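Local coordinates for protein Alpha/beta hydrolase (Pseudomonas aeruginosa PAO1, PDB 4R1D) that binds calcium and probably acts as a lipase effector, Tle4, of the H2 type VI secretion system, held in check by its immunity partner Tli4, at residues Val250-His255 and Glu272-Val277; Gly432-Arg437 and His519-Lys524; Pro380-Gln385 and Thr458-Glu463. All blocks are in the same frame, centred on the assembly; numbering follows the deposited sequence. Where two conformers were deposited one is given.

Contact 1 of 3, residues Val250-His255 and Glu272-Val277; sequences VILVTH and ERVLGV
V250 opens strand 250-255 by bonding twice to the chain before and within strand 274-280: its N donates to R273 O at 2.9 Å, and its O takes the N-H of L275 at 2.8 Å in an almost straight bond (177°). CG2 of V250 lies in the crowded position between backbone N and carbonyl carbon, 4.0 Å from CG2 of V274; both residues are beta-branched, which suits extended chain, and the register of the strands puts them on one face of the sheet. I251 turns to the other face, where its CG2 approaches G276 O and its CG1 touches L275 CB loosely at 4.4 Å. L252 returns to the face of V250 and V274. Its N reaches G276 O at 3.2 Å, while its side chain crosses that of V274 at about a right angle and sets CG 3.8 Å from V274 CG1. One methyl, CD1, continues to CG2 of V277, 4.2 Å away. Past V277 the pairing carries on, L252 bonding V278 through the backbone and T254 OG1 bonding H279 ND1 further along the same strand. These parallel strands belong to a right-handed beta-alpha-beta crossover of the alpha/beta hydrolase sheet, whose connecting helix 258-267 packs on L252 and V274. On the face of I251, helix 542-556 covers I251 and L275, and strand 48-54 flanks strand 250-255 on the side away from strand 274-280.

Contact 2 of 3, residues Gly432-Arg437 and His519-Lys524; sequences GADDSR and HGSKGK
A433 and K522 meet through backbone and side chain, with A433 O accepting from K522 N at 3.0 Å and their CB atoms 4.0 Å apart. Just before, A433 N gives a nearly straight bond to H519 O at 2.7 Å, prolonging the parallel pairing of the strands that end here. D434 OD2 receives S521 N from above the carboxylate plane, 55° out of it, and S521 OG in return accepts D435 N at 3.0 Å. The positive chi1 of S521, 77°, puts that hydroxyl between its own backbone N and carbonyl carbon. K522, bent at chi3 and chi4, brings NZ to the syn side of D435 OD2 at 3.0 Å; a water joins the same oxygen to S521 OG. Further out, S494 OG bonds both D435 OD1 and K522 NZ, and G532 N adds a second donor to D434 OD2. D434 OD1 takes S436 N in an Asx turn, steadying the type I turn 434-437, while G520, whose phi is positive, enters the turn 520-523 where a side chain would collide with A433 O. Backbone bonds at A433, the D434 and S521 side chains and one ion pair thus hold two turns together; with several donors around it, D434 probably stays ionised.

Contact 3 of 3, residues Pro380-Gln385 and Thr458-Glu463; sequences PEQNSQ and TLNDDE
The CA atoms of Q382 and N460 are the nearest pair across the contact, 6.4 Å apart, and no backbone-to-backbone bond joins the irregular segments 380-385 and 458-463. The work falls to the Q382 side chain, whose amide can donate and accept at once. Its CG stands between the backbone N and the carbonyl carbon (chi1 61°), and the chain beyond is extended. OE1 accepts the backbone N-H of D461 at 2.9 Å, 16° from the carbonyl plane. NE2 donates to D461 OD1 at 2.8 Å; D461 OD1 lies close to the Q382 amide plane, whereas NE2 stands well above the plane of the carboxylate, the two flat groups being turned 72° apart. D461 is thus gripped at main chain and side chain by a single glutamine.

The other amide hydrogen of NE2 goes to N383 OD1 at 3.0 Å, which helps fix the rotation of the Q382 amide. On the second segment, E463 N closes an Asx turn on D461 OD1 at 2.7 Å, from the face opposite to Q382 NE2. A short aspartate suits this place because its carboxylate can bend back to its own chain while still facing the glutamine. Three waters add to the contact: one links Q382 OE1 with L459 O, another lies between N383 ND2 and D461 OD2, and a third sits between Q382 O and E463 OE2, with its protons not clearly assigned. Outside the pair, R295 of helix 289-296 forms a salt bridge with D461 OD2, and Y386 OH bonds E463 OE2.

Chemically, this is a polar, hydrated joint between two surface loops. Two donors on opposite faces of D461 OD1 and an arginine at OD2 would favour the charged carboxylate, while the neutral amide of Q382 brings directional bonds without adding charge.

From the N terminus, contact 1 closes first, a short beta-alpha-beta loop running from strand 250-255 through helix 258-267 to strand 274-280, and it is complete before either other contact begins. Segment 380-385 then opens contact 3, and 432-437 opens contact 2 before 458-463 closes contact 3; 519-524 closes contact 2 last, so these two cross along the chain. Contacts 1 and 2 belong to the same parallel sheet, the first within it and the second where strands 427-432 and 515-519 run out into loops. Contact 3 joins peripheral loops on the opposite side of the chain's centre from contact 1, their centres about 44 Å apart.

Contact 1 of 3, residues Val250-His255 and Glu272-Val277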
loop_
_atom_site.group_PDB
_atom_site.type_symbol
_atom_site.label_atom_id
_atom_site.label_comp_id
_atom_site.label_asym_id
_atom_site.label_seq_id
_atom_site.Cartn_x
_atom_site.Cartn_y
_atom_site.Cartn_z
ATOM N N VAL A 250 2.819 -5.146 -25.396
ATOM C CA VAL A 250 2.408 -3.940 -24.674
ATOM C C VAL A 250 3.648 -3.133 -24.285
ATOM O O VAL A 250 4.764 -3.645 -24.301
ATOM C CB VAL A 250 1.620 -4.269 -23.382
ATOM C CG1 VAL A 250 0.395 -5.132 -23.692
ATOM C CG2 VAL A 250 2.527 -4.972 -22.382
ATOM N N ILE A 251 3.454 -1.871 -23.936
ATOM C CA ILE A 251 4.554 -1.029 -23.462
ATOM C C ILE A 251 4.240 -0.614 -22.037
ATOM O O ILE A 251 3.146 -0.137 -21.766
ATOM C CB ILE A 251 4.693 0.227 -24.329
ATOM C CG1 ILE A 251 5.018 -0.166 -25.769
ATOM C CG2 ILE A 251 5.760 1.171 -23.763
ATOM C CD1 ILE A 251 4.842 0.974 -26.760
ATOM N N LEU A 252 5.186 -0.804 -21.124
ATOM C CA LEU A 252 4.981 -0.394 -19.731
ATOM C C LEU A 252 5.435 1.051 -19.537
ATOM O O LEU A 252 6.464 1.456 -20.078
ATOM C CB LEU A 252 5.780 -1.293 -18.769
ATOM C CG LEU A 252 5.530 -2.799 -18.845
ATOM C CD1 LEU A 252 6.267 -3.539 -17.733
ATOM C CD2 LEU A 252 4.029 -3.091 -18.764
ATOM N N VAL A 253 4.664 1.822 -18.779
ATOM C CA VAL A 253 5.075 3.168 -18.369
ATOM C C VAL A 253 4.886 3.194 -16.863
ATOM O O VAL A 253 3.772 2.986 -16.360
ATOM C CB VAL A 253 4.230 4.262 -19.056
ATOM C CG1 VAL A 253 4.598 5.627 -18.522
ATOM C CG2 VAL A 253 4.411 4.193 -20.584
ATOM N N THR A 254 5.979 3.384 -16.129
ATOM C CA THR A 254 5.931 3.225 -14.684
ATOM C C THR A 254 6.264 4.503 -13.941
ATOM O O THR A 254 7.030 5.341 -14.418
ATOM C CB THR A 254 6.902 2.119 -14.199
ATOM O OG1 THR A 254 8.243 2.615 -14.202
ATOM C CG2 THR A 254 6.817 0.895 -15.110
ATOM N N HIS A 255 5.689 4.632 -12.752
ATOM C CA HIS A 255 6.059 5.710 -11.833
ATOM C C HIS A 255 6.670 5.129 -10.562
ATOM O O HIS A 255 6.127 4.193 -9.967
ATOM C CB HIS A 255 4.822 6.530 -11.481
ATOM C CG HIS A 255 5.082 7.690 -10.572
ATOM N ND1 HIS A 255 5.867 8.768 -10.931
ATOM C CD2 HIS A 255 4.650 7.943 -9.319
ATOM C CE1 HIS A 255 5.898 9.637 -9.935
ATOM N NE2 HIS A 255 5.160 9.165 -8.950
ATOM N N GLU A 272 7.919 -11.859 -22.519
ATOM C CA GLU A 272 8.241 -11.218 -23.782
ATOM C C GLU A 272 7.085 -10.360 -24.285
ATOM O O GLU A 272 7.226 -9.622 -25.250
ATOM C CB GLU A 272 8.581 -12.294 -24.822
ATOM C CG GLU A 272 9.762 -13.193 -24.443
ATOM C CD GLU A 272 9.480 -14.129 -23.270
ATOM O OE1 GLU A 272 8.302 -14.477 -23.022
ATOM O OE2 GLU A 272 10.457 -14.526 -22.594
ATOM N N ARG A 273 5.930 -10.482 -23.630
ATOM C CA ARG A 273 4.764 -9.656 -23.951
ATOM C C ARG A 273 5.121 -8.167 -23.924
ATOM O O ARG A 273 4.525 -7.353 -24.636
ATOM C CB ARG A 273 3.635 -9.930 -22.949
ATOM C CG ARG A 273 2.385 -9.123 -23.178
ATOM C CD ARG A 273 1.618 -9.668 -24.373
ATOM N NE ARG A 273 0.869 -10.885 -24.052
ATOM C CZ ARG A 273 0.326 -11.664 -24.981
ATOM N NH1 ARG A 273 0.483 -11.347 -26.260
ATOM N NH2 ARG A 273 -0.369 -12.743 -24.641
ATOM N N VAL A 274 6.089 -7.810 -23.088
ATOM C CA VAL A 274 6.487 -6.410 -22.947
ATOM C C VAL A 274 7.521 -6.020 -24.001
ATOM O O VAL A 274 8.607 -6.601 -24.080
ATOM C CB VAL A 274 6.978 -6.083 -21.504
ATOM C CG1 VAL A 274 7.580 -4.680 -21.437
ATOM C CG2 VAL A 274 5.821 -6.237 -20.498
ATOM N N LEU A 275 7.164 -5.030 -24.815
ATOM C CA LEU A 275 8.003 -4.604 -25.936
ATOM C C LEU A 275 9.128 -3.693 -25.465
ATOM O O LEU A 275 10.233 -3.694 -26.030
ATOM C CB LEU A 275 7.155 -3.862 -26.973
ATOM C CG LEU A 275 7.802 -3.534 -28.318
ATOM C CD1 LEU A 275 8.234 -4.826 -29.007
ATOM C CD2 LEU A 275 6.817 -2.763 -29.178
ATOM N N GLY A 276 8.843 -2.912 -24.434
ATOM C CA GLY A 276 9.801 -1.960 -23.903
ATOM C C GLY A 276 9.242 -1.305 -22.653
ATOM O O GLY A 276 8.070 -1.475 -22.318
ATOM N N VAL A 277 10.080 -0.546 -21.959
ATOM C CA VAL A 277 9.677 0.007 -20.675
ATOM C C VAL A 277 10.142 1.444 -20.512
ATOM O O VAL A 277 11.305 1.768 -20.761
ATOM C CB VAL A 277 10.281 -0.818 -19.540
ATOM C CG1 VAL A 277 9.908 -0.228 -18.187
ATOM C CG2 VAL A 277 9.813 -2.288 -19.647
#

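Contact 2 of 3, residues Gly432-Arg437 and His519-Lys524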
loop_
_atom_site.group_PDB
_atom_site.type_symbol
_atom_site.label_atom_id
_atom_site.label_comp_id
_atom_site.label_asym_id
_atom_site.label_seq_id
_atom_site.Cartn_x
_atom_site.Cartn_y
_atom_site.Cartn_z
ATOM N N GLY A 432 14.476 12.676 -11.259
ATOM C CA GLY A 432 14.756 14.011 -10.749
ATOM C C GLY A 432 16.057 14.019 -9.970
ATOM O O GLY A 432 16.220 13.279 -8.996
ATOM N N ALA A 433 16.988 14.857 -10.411
ATOM C CA ALA A 433 18.290 14.955 -9.786
ATOM C C ALA A 433 18.579 16.423 -9.533
ATOM O O ALA A 433 19.151 17.107 -10.377
ATOM C CB ALA A 433 19.343 14.367 -10.688
ATOM N N ASP A 434 18.172 16.907 -8.369
ATOM C CA ASP A 434 18.254 18.334 -8.103
ATOM C C ASP A 434 18.767 18.571 -6.705
ATOM O O ASP A 434 18.244 18.021 -5.733
ATOM C CB ASP A 434 16.887 18.988 -8.275
ATOM C CG ASP A 434 16.982 20.488 -8.447
ATOM O OD1 ASP A 434 17.256 21.187 -7.453
ATOM O OD2 ASP A 434 16.784 20.974 -9.580
ATOM N N ASP A 435 19.803 19.398 -6.603
ATOM C CA ASP A 435 20.419 19.652 -5.308
ATOM C C ASP A 435 19.610 20.597 -4.420
ATOM O O ASP A 435 19.969 20.804 -3.264
ATOM C CB ASP A 435 21.854 20.148 -5.490
ATOM C CG ASP A 435 22.825 19.009 -5.735
ATOM O OD1 ASP A 435 22.765 18.010 -4.985
ATOM O OD2 ASP A 435 23.643 19.101 -6.674
ATOM N N SER A 436 18.506 21.143 -4.938
ATOM C CA SER A 436 17.603 21.927 -4.089
ATOM C C SER A 436 16.545 21.058 -3.401
ATOM O O SER A 436 15.643 21.564 -2.736
ATOM C CB SER A 436 16.941 23.072 -4.866
ATOM O OG SER A 436 15.904 22.589 -5.702
ATOM N N ARG A 437 16.658 19.741 -3.557
ATOM C CA ARG A 437 15.752 18.827 -2.872
ATOM C C ARG A 437 16.596 17.801 -2.141
ATOM O O ARG A 437 17.026 16.823 -2.742
ATOM C CB ARG A 437 14.830 18.146 -3.882
ATOM C CG ARG A 437 14.063 19.134 -4.736
ATOM C CD ARG A 437 12.965 18.454 -5.511
ATOM N NE ARG A 437 12.231 19.365 -6.390
ATOM C CZ ARG A 437 11.135 20.032 -6.042
ATOM N NH1 ARG A 437 10.633 19.920 -4.819
ATOM N NH2 ARG A 437 10.533 20.815 -6.927
ATOM N N HIS A 519 16.890 14.831 -14.946
ATOM C CA HIS A 519 16.158 16.099 -14.923
ATOM C C HIS A 519 16.489 16.924 -13.681
ATOM O O HIS A 519 16.567 16.403 -12.578
ATOM C CB HIS A 519 14.641 15.866 -15.034
ATOM C CG HIS A 519 14.219 15.304 -16.358
ATOM N ND1 HIS A 519 13.221 14.360 -16.484
ATOM C CD2 HIS A 519 14.653 15.562 -17.613
ATOM C CE1 HIS A 519 13.069 14.050 -17.759
ATOM N NE2 HIS A 519 13.928 14.763 -18.466
ATOM N N GLY A 520 16.664 18.227 -13.863
ATOM C CA GLY A 520 16.954 19.084 -12.732
ATOM C C GLY A 520 18.369 19.632 -12.745
ATOM O O GLY A 520 19.090 19.513 -13.736
ATOM N N SER A 521 18.770 20.208 -11.617
ATOM C CA SER A 521 20.010 20.968 -11.537
ATOM C C SER A 521 21.269 20.152 -11.843
ATOM O O SER A 521 22.278 20.706 -12.294
ATOM C CB SER A 521 20.129 21.611 -10.158
ATOM O OG SER A 521 20.523 20.649 -9.193
ATOM N N LYS A 522 21.226 18.843 -11.596
ATOM C CA LYS A 522 22.399 17.995 -11.819
ATOM C C LYS A 522 22.473 17.414 -13.229
ATOM O O LYS A 522 23.403 16.683 -13.562
ATOM C CB LYS A 522 22.470 16.875 -10.771
ATOM C CG LYS A 522 22.376 17.389 -9.339
ATOM C CD LYS A 522 22.433 16.265 -8.311
ATOM C CE LYS A 522 23.821 15.618 -8.220
ATOM N NZ LYS A 522 24.863 16.600 -7.768
ATOM N N GLY A 523 21.479 17.728 -14.052
ATOM C CA GLY A 523 21.484 17.308 -15.436
ATOM C C GLY A 523 21.856 18.457 -16.354
ATOM O O GLY A 523 22.214 19.542 -15.883
ATOM N N LYS A 524 21.765 18.224 -17.662
ATOM C CA LYS A 524 22.122 19.233 -18.657
ATOM C C LYS A 524 21.005 19.402 -19.682
ATOM O O LYS A 524 20.020 18.662 -19.664
ATOM C CB LYS A 524 23.400 18.828 -19.390
ATOM C CG LYS A 524 24.618 18.626 -18.491
ATOM C CD LYS A 524 25.032 19.927 -17.815
ATOM C CE LYS A 524 26.219 19.706 -16.875
ATOM N NZ LYS A 524 26.626 20.954 -16.159
HETATM O O HOH W 1 23.194 20.775 -8.741
#

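Contact 3 of 3, residues Pro380-Gln385 and Thr458-Glu463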
loop_
_atom_site.group_PDB
_atom_site.type_symbol
_atom_site.label_atom_id
_atom_site.label_comp_id
_atom_site.label_asym_id
_atom_site.label_seq_id
_atom_site.Cartn_x
_atom_site.Cartn_y
_atom_site.Cartn_z
ATOM N N PRO A 380 14.809 0.561 16.476
ATOM C CA PRO A 380 15.483 0.416 17.769
ATOM C C PRO A 380 14.557 -0.276 18.756
ATOM O O PRO A 380 13.336 -0.364 18.547
ATOM C CB PRO A 380 15.735 1.860 18.200
ATOM C CG PRO A 380 14.723 2.675 17.442
ATOM C CD PRO A 380 14.574 1.971 16.119
ATOM N N GLU A 381 15.142 -0.782 19.829
ATOM C CA GLU A 381 14.383 -1.490 20.841
ATOM C C GLU A 381 13.180 -0.674 21.318
ATOM O O GLU A 381 12.100 -1.221 21.569
ATOM C CB GLU A 381 15.301 -1.835 22.024
ATOM C CG GLU A 381 14.746 -2.927 22.912
ATOM C CD GLU A 381 14.559 -4.233 22.154
ATOM O OE1 GLU A 381 15.578 -4.859 21.787
ATOM O OE2 GLU A 381 13.396 -4.627 21.913
ATOM N N GLN A 382 13.358 0.637 21.435
ATOM C CA GLN A 382 12.280 1.494 21.910
ATOM C C GLN A 382 11.045 1.395 21.014
ATOM O O GLN A 382 9.951 1.754 21.435
ATOM C CB GLN A 382 12.728 2.955 21.979
ATOM C CG GLN A 382 13.146 3.529 20.628
ATOM C CD GLN A 382 13.128 5.041 20.610
ATOM O OE1 GLN A 382 14.010 5.695 21.171
ATOM N NE2 GLN A 382 12.118 5.610 19.963
ATOM N N ASN A 383 11.233 0.930 19.780
ATOM C CA ASN A 383 10.139 0.913 18.801
ATOM C C ASN A 383 9.601 -0.487 18.501
ATOM O O ASN A 383 8.736 -0.652 17.633
ATOM C CB ASN A 383 10.556 1.615 17.496
ATOM C CG ASN A 383 10.649 3.126 17.650
ATOM O OD1 ASN A 383 10.225 3.686 18.670
ATOM N ND2 ASN A 383 11.193 3.799 16.635
ATOM N N SER A 384 10.119 -1.489 19.204
ATOM C CA SER A 384 9.655 -2.867 19.040
ATOM C C SER A 384 8.163 -2.998 19.337
ATOM O O SER A 384 7.476 -3.834 18.741
ATOM C CB SER A 384 10.430 -3.817 19.965
ATOM O OG SER A 384 11.827 -3.698 19.770
ATOM N N GLN A 385 7.676 -2.165 20.256
ATOM C CA GLN A 385 6.288 -2.202 20.711
ATOM C C GLN A 385 5.331 -1.954 19.558
ATOM O O GLN A 385 4.168 -2.345 19.616
ATOM C CB GLN A 385 6.054 -1.141 21.785
ATOM C CG GLN A 385 6.434 0.270 21.341
ATOM C CD GLN A 385 6.202 1.314 22.420
ATOM O OE1 GLN A 385 5.181 1.302 23.104
ATOM N NE2 GLN A 385 7.158 2.219 22.579
ATOM N N THR A 458 19.087 3.234 28.220
ATOM C CA THR A 458 17.633 3.241 28.315
ATOM C C THR A 458 16.988 4.425 27.592
ATOM O O THR A 458 15.779 4.426 27.352
ATOM C CB THR A 458 17.166 3.228 29.788
ATOM O OG1 THR A 458 15.970 2.450 29.904
ATOM C CG2 THR A 458 16.909 4.646 30.298
ATOM N N LEU A 459 17.800 5.419 27.240
ATOM C CA LEU A 459 17.296 6.663 26.662
ATOM C C LEU A 459 16.423 6.426 25.436
ATOM O O LEU A 459 16.730 5.581 24.591
ATOM C CB LEU A 459 18.452 7.600 26.297
ATOM C CG LEU A 459 19.367 7.980 27.461
ATOM C CD1 LEU A 459 20.361 9.046 27.031
ATOM C CD2 LEU A 459 18.546 8.450 28.654
ATOM N N ASN A 460 15.336 7.181 25.346
ATOM C CA ASN A 460 14.444 7.094 24.202
ATOM C C ASN A 460 14.353 8.433 23.473
ATOM O O ASN A 460 14.542 9.492 24.066
ATOM C CB ASN A 460 13.057 6.635 24.653
ATOM C CG ASN A 460 13.056 5.205 25.182
ATOM O OD1 ASN A 460 13.975 4.427 24.912
ATOM N ND2 ASN A 460 12.017 4.853 25.933
ATOM N N ASP A 461 14.088 8.388 22.173
ATOM C CA ASP A 461 13.921 9.622 21.425
ATOM C C ASP A 461 12.464 10.085 21.513
ATOM O O ASP A 461 11.656 9.471 22.218
ATOM C CB ASP A 461 14.406 9.454 19.981
ATOM C CG ASP A 461 13.532 8.513 19.166
ATOM O OD1 ASP A 461 12.351 8.329 19.518
ATOM O OD2 ASP A 461 14.024 7.973 18.158
ATOM N N ASP A 462 12.133 11.165 20.819
ATOM C CA ASP A 462 10.769 11.693 20.853
ATOM C C ASP A 462 9.949 11.196 19.662
ATOM O O ASP A 462 8.878 11.731 19.369
ATOM C CB ASP A 462 10.783 13.220 20.879
ATOM C CG ASP A 462 11.216 13.824 19.557
ATOM O OD1 ASP A 462 11.795 13.097 18.714
ATOM O OD2 ASP A 462 10.993 15.034 19.368
ATOM N N GLU A 463 10.479 10.186 18.979
ATOM C CA GLU A 463 9.830 9.603 17.803
ATOM C C GLU A 463 9.648 10.600 16.669
ATOM O O GLU A 463 8.925 10.326 15.711
ATOM C CB GLU A 463 8.491 8.938 18.179
ATOM C CG GLU A 463 8.684 7.675 19.014
ATOM C CD GLU A 463 7.415 6.870 19.215
ATOM O OE1 GLU A 463 6.531 6.899 18.330
ATOM O OE2 GLU A 463 7.308 6.198 20.261
HETATM O O HOH W 2 9.203 4.782 21.473
HETATM O O HOH W 3 16.350 4.568 21.592
HETATM O O HOH W 4 12.333 6.754 16.526
#